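Side-chain contacts in deferrochelatase (Vibrio cholerae, PDB 5DE0), which binds heme b and probably works as a peroxidase of the dye-decolorizing (DyP) family: residues Pro41-Glu46 with Leu114-Ser119; Glu45-Asn50 with Ala54-Ser59. All blocks are in the same frame, centred on the assembly; numbering follows the deposited sequence.

Interaction 1: residues Pro41-Glu46 with Leu114-Ser119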
# COMPACT_ATOMS: atom_id res chain seq x y z
N PRO B 41 -13.18 1.54 18.50
CA PRO B 41 -13.66 0.17 18.71
C PRO B 41 -15.10 -0.06 18.24
O PRO B 41 -15.40 -1.11 17.66
CB PRO B 41 -13.56 -0.01 20.22
CG PRO B 41 -12.46 0.89 20.63
CD PRO B 41 -12.58 2.09 19.73
N ALA B 42 -15.98 0.91 18.50
CA ALA B 42 -17.38 0.79 18.11
C ALA B 42 -17.52 0.77 16.59
O ALA B 42 -18.36 0.07 16.05
CB ALA B 42 -18.20 1.93 18.70
N LEU B 43 -16.68 1.55 15.91
CA LEU B 43 -16.64 1.57 14.46
C LEU B 43 -16.18 0.22 13.92
O LEU B 43 -16.76 -0.32 12.98
CB LEU B 43 -15.73 2.68 13.95
CG LEU B 43 -15.44 2.68 12.45
CD1 LEU B 43 -16.71 2.86 11.64
CD2 LEU B 43 -14.42 3.75 12.09
N VAL B 44 -15.13 -0.33 14.53
CA VAL B 44 -14.58 -1.61 14.13
C VAL B 44 -15.59 -2.75 14.30
O VAL B 44 -15.73 -3.60 13.42
CB VAL B 44 -13.30 -1.94 14.94
CG1 VAL B 44 -12.89 -3.39 14.74
CG2 VAL B 44 -12.18 -1.00 14.54
N GLU B 45 -16.30 -2.74 15.42
CA GLU B 45 -17.35 -3.73 15.67
C GLU B 45 -18.42 -3.67 14.58
O GLU B 45 -18.89 -4.70 14.11
CB GLU B 45 -17.98 -3.51 17.04
CG GLU B 45 -19.20 -4.39 17.31
CD GLU B 45 -18.86 -5.87 17.34
OE1 GLU B 45 -17.93 -6.25 18.09
OE2 GLU B 45 -19.51 -6.64 16.61
N GLU B 46 -18.78 -2.45 14.19
CA GLU B 46 -19.80 -2.24 13.16
C GLU B 46 -19.34 -2.74 11.80
O GLU B 46 -20.11 -3.34 11.05
CB GLU B 46 -20.16 -0.75 13.07
CG GLU B 46 -21.12 -0.41 11.94
CD GLU B 46 -21.56 1.04 11.97
OE1 GLU B 46 -21.44 1.67 13.03
OE2 GLU B 46 -22.01 1.54 10.92
N LEU B 114 -9.37 4.19 9.07
CA LEU B 114 -8.60 5.39 9.36
C LEU B 114 -9.28 6.64 8.80
O LEU B 114 -9.39 7.65 9.49
CB LEU B 114 -7.18 5.27 8.80
CG LEU B 114 -6.27 6.47 9.08
CD1 LEU B 114 -6.19 6.74 10.58
CD2 LEU B 114 -4.88 6.24 8.50
N ARG B 115 -9.73 6.56 7.55
CA ARG B 115 -10.38 7.71 6.91
C ARG B 115 -11.67 8.09 7.64
O ARG B 115 -11.88 9.26 7.97
CB ARG B 115 -10.69 7.41 5.44
CG ARG B 115 -11.30 8.60 4.70
CD ARG B 115 -11.62 8.28 3.24
NE ARG B 115 -12.73 7.34 3.10
CZ ARG B 115 -13.29 7.02 1.94
NH1 ARG B 115 -12.84 7.55 0.81
NH2 ARG B 115 -14.30 6.16 1.90
N LYS B 116 -12.52 7.10 7.89
CA LYS B 116 -13.79 7.33 8.57
C LYS B 116 -13.57 7.68 10.04
O LYS B 116 -14.30 8.49 10.61
CB LYS B 116 -14.68 6.09 8.46
CG LYS B 116 -16.02 6.20 9.15
CD LYS B 116 -16.91 7.22 8.47
CE LYS B 116 -18.30 7.22 9.08
NZ LYS B 116 -19.20 8.19 8.40
N GLY B 117 -12.55 7.07 10.65
CA GLY B 117 -12.29 7.25 12.07
C GLY B 117 -11.81 8.64 12.46
O GLY B 117 -12.06 9.09 13.58
N ILE B 118 -11.10 9.31 11.56
CA ILE B 118 -10.53 10.62 11.87
C ILE B 118 -11.16 11.73 11.03
O ILE B 118 -10.66 12.85 11.00
CB ILE B 118 -9.00 10.65 11.66
CG1 ILE B 118 -8.66 10.62 10.17
CG2 ILE B 118 -8.34 9.50 12.41
CD1 ILE B 118 -7.18 10.76 9.88
N SER B 119 -12.25 11.40 10.34
CA SER B 119 -12.90 12.32 9.41
C SER B 119 -13.25 13.67 10.05
O SER B 119 -13.09 14.71 9.42
CB SER B 119 -14.15 11.68 8.82
OG SER B 119 -14.73 12.51 7.83
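L43 reaches from helix 40-50 toward the last turn of helix 108-117, where it meets K116 and G117. The backbones come closest at L43 and G117, whose CA atoms are 7.5 Å apart, and the side chain of L43 spans most of that gap. At its base CB is still 6.0 Å from the CA of G117. With CG anti to the backbone N (chi1 171°), the branch is carried outward, although CG itself stays 5.6 Å from the N of G117. Contact begins at the methyls. CD2 lies alongside the glycine backbone, 4.1 Å from both N and CA of G117, and is also 4.1 Å from CG of K116. The second methyl, CD1, grazes the same methylene, at 4.2 Å from CG of K116, so both methyls of the fork face one methylene of the lysine. These spacings are loose van der Waals contacts at the protein surface, in keeping with the modest 97 Å² buried between the segments. Both helices belong to the N-terminal half of the DyP fold, a ferredoxin-like α+β unit with a four-stranded antiparallel sheet. L114 turns away from L43 and packs on strands 18-26 and 125-134 of that sheet, while L114 and I118 also touch V241 of the second subunit. K116 starts toward L43, then bends at chi2 (68°), and the extended remainder leads its ammonium away from the leucine.

Interaction 2: residues Glu45-Asn50 with Ala54-Ser59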
# COMPACT_ATOMS: atom_id res chain seq x y z
N GLU B 45 -16.30 -2.74 15.42
CA GLU B 45 -17.35 -3.73 15.67
C GLU B 45 -18.42 -3.67 14.58
O GLU B 45 -18.89 -4.70 14.11
CB GLU B 45 -17.98 -3.51 17.04
CG GLU B 45 -19.20 -4.39 17.31
CD GLU B 45 -18.86 -5.87 17.34
OE1 GLU B 45 -17.93 -6.25 18.09
OE2 GLU B 45 -19.51 -6.64 16.61
N GLU B 46 -18.78 -2.45 14.19
CA GLU B 46 -19.80 -2.24 13.16
C GLU B 46 -19.34 -2.74 11.80
O GLU B 46 -20.11 -3.34 11.05
CB GLU B 46 -20.16 -0.75 13.07
CG GLU B 46 -21.12 -0.41 11.94
CD GLU B 46 -21.56 1.04 11.97
OE1 GLU B 46 -21.44 1.67 13.03
OE2 GLU B 46 -22.01 1.54 10.92
N ILE B 47 -18.06 -2.51 11.49
CA ILE B 47 -17.47 -2.99 10.25
C ILE B 47 -17.48 -4.52 10.20
O ILE B 47 -17.84 -5.11 9.19
CB ILE B 47 -16.03 -2.47 10.07
CG1 ILE B 47 -16.03 -0.95 9.94
CG2 ILE B 47 -15.38 -3.11 8.86
CD1 ILE B 47 -14.65 -0.34 9.82
N ASN B 48 -17.10 -5.14 11.31
CA ASN B 48 -17.08 -6.60 11.39
C ASN B 48 -18.46 -7.21 11.21
O ASN B 48 -18.60 -8.29 10.64
CB ASN B 48 -16.47 -7.05 12.73
CG ASN B 48 -14.96 -7.04 12.71
OD1 ASN B 48 -14.33 -7.34 11.69
ND2 ASN B 48 -14.35 -6.69 13.85
N GLN B 49 -19.49 -6.51 11.70
CA GLN B 49 -20.86 -6.97 11.52
C GLN B 49 -21.31 -6.83 10.07
O GLN B 49 -22.14 -7.60 9.59
CB GLN B 49 -21.81 -6.21 12.44
CG GLN B 49 -21.68 -6.57 13.91
CD GLN B 49 -22.85 -6.08 14.74
OE1 GLN B 49 -23.79 -5.49 14.21
NE2 GLN B 49 -22.80 -6.32 16.04
N ASN B 50 -20.78 -5.83 9.38
CA ASN B 50 -21.11 -5.63 7.97
C ASN B 50 -20.26 -6.50 7.05
O ASN B 50 -20.63 -6.75 5.91
CB ASN B 50 -20.96 -4.16 7.59
CG ASN B 50 -22.00 -3.28 8.24
OD1 ASN B 50 -22.64 -3.66 9.21
ND2 ASN B 50 -22.19 -2.08 7.69
N ALA B 54 -13.75 -10.48 7.90
CA ALA B 54 -12.81 -9.37 7.93
C ALA B 54 -11.85 -9.48 9.11
O ALA B 54 -10.65 -9.22 8.97
CB ALA B 54 -13.55 -8.06 8.00
N GLU B 55 -12.38 -9.88 10.26
CA GLU B 55 -11.61 -10.02 11.49
C GLU B 55 -10.82 -8.75 11.79
O GLU B 55 -9.67 -8.81 12.23
CB GLU B 55 -10.68 -11.23 11.40
CG GLU B 55 -11.41 -12.56 11.25
CD GLU B 55 -10.49 -13.76 11.24
OE1 GLU B 55 -9.25 -13.56 11.33
OE2 GLU B 55 -10.99 -14.89 11.13
N LEU B 56 -11.45 -7.60 11.55
CA LEU B 56 -10.83 -6.31 11.80
C LEU B 56 -10.63 -6.08 13.29
O LEU B 56 -11.56 -6.27 14.09
CB LEU B 56 -11.67 -5.18 11.20
CG LEU B 56 -11.17 -3.76 11.43
CD1 LEU B 56 -9.86 -3.51 10.70
CD2 LEU B 56 -12.22 -2.75 11.02
N THR B 57 -9.42 -5.69 13.67
CA THR B 57 -9.09 -5.43 15.06
C THR B 57 -8.47 -4.05 15.21
O THR B 57 -8.08 -3.43 14.22
CB THR B 57 -8.11 -6.48 15.62
OG1 THR B 57 -6.89 -6.42 14.88
CG2 THR B 57 -8.71 -7.88 15.50
N VAL B 58 -8.38 -3.56 16.44
CA VAL B 58 -7.82 -2.24 16.68
C VAL B 58 -7.20 -2.14 18.08
O VAL B 58 -7.67 -2.78 19.03
CB VAL B 58 -8.89 -1.13 16.51
CG1 VAL B 58 -9.97 -1.24 17.57
CG2 VAL B 58 -8.25 0.25 16.51
N SER B 59 -6.13 -1.36 18.20
CA SER B 59 -5.54 -1.04 19.49
C SER B 59 -5.02 0.40 19.49
O SER B 59 -4.16 0.75 18.69
CB SER B 59 -4.41 -2.00 19.83
OG SER B 59 -3.84 -1.68 21.08
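The backbones of N48, in the last turns of helix 40-50, and A54, just beyond the turn that follows, approach to 6.2 Å between CA atoms, with E55 in left-handed helical phi/psi (52°/40°). The N48 amide then grips both main-chain polar groups of L56. Its OD1 accepts the N-H of L56 at 2.9 Å, and its ND2 donates to the O of L56 at 2.8 Å. The second bond is nearly straight (168°), and each donor sits in the carbonyl plane on a lone pair. This two-point pairing lets a side-chain amide act as a neighbouring strand would, where the chain leads into strand 57-62, an outer strand within this chain of the N-terminal ferredoxin-like sheet of the DyP fold. Because both ends of the amide are used, its flip state and rotation are fixed. OD1 of N48 also lies 3.8 Å from CB of A54. One residue earlier, I47 points toward L56, and CD2 of L56 rests against CD1, at 3.6 Å, and CG2, at 3.8 Å, of I47. Both residues are buried and also pack on T113 of helix 108-117, and L56 touches A104 of strand 98-104.

In the fold
From the N terminus the chain runs through strand 18-26 and helix 30-38 into helix 40-50, where both contacts start. Interaction 2 closes first, across three intervening residues, tying the end of this helix to the segment that leads into strand 57-62. Strand 98-104 and helix 108-117 follow, and interaction 1 closes a much longer loop of 67 residues, within which the span of interaction 2 is nested. The two share E45 and E46, and their centres are 9 Å apart. Between them, V44 packs on V58, CG2 of V44 lying 3.8 Å from CG1 of V58. Together they link helix 40-50 to the sheet and to helix 108-117 beside it.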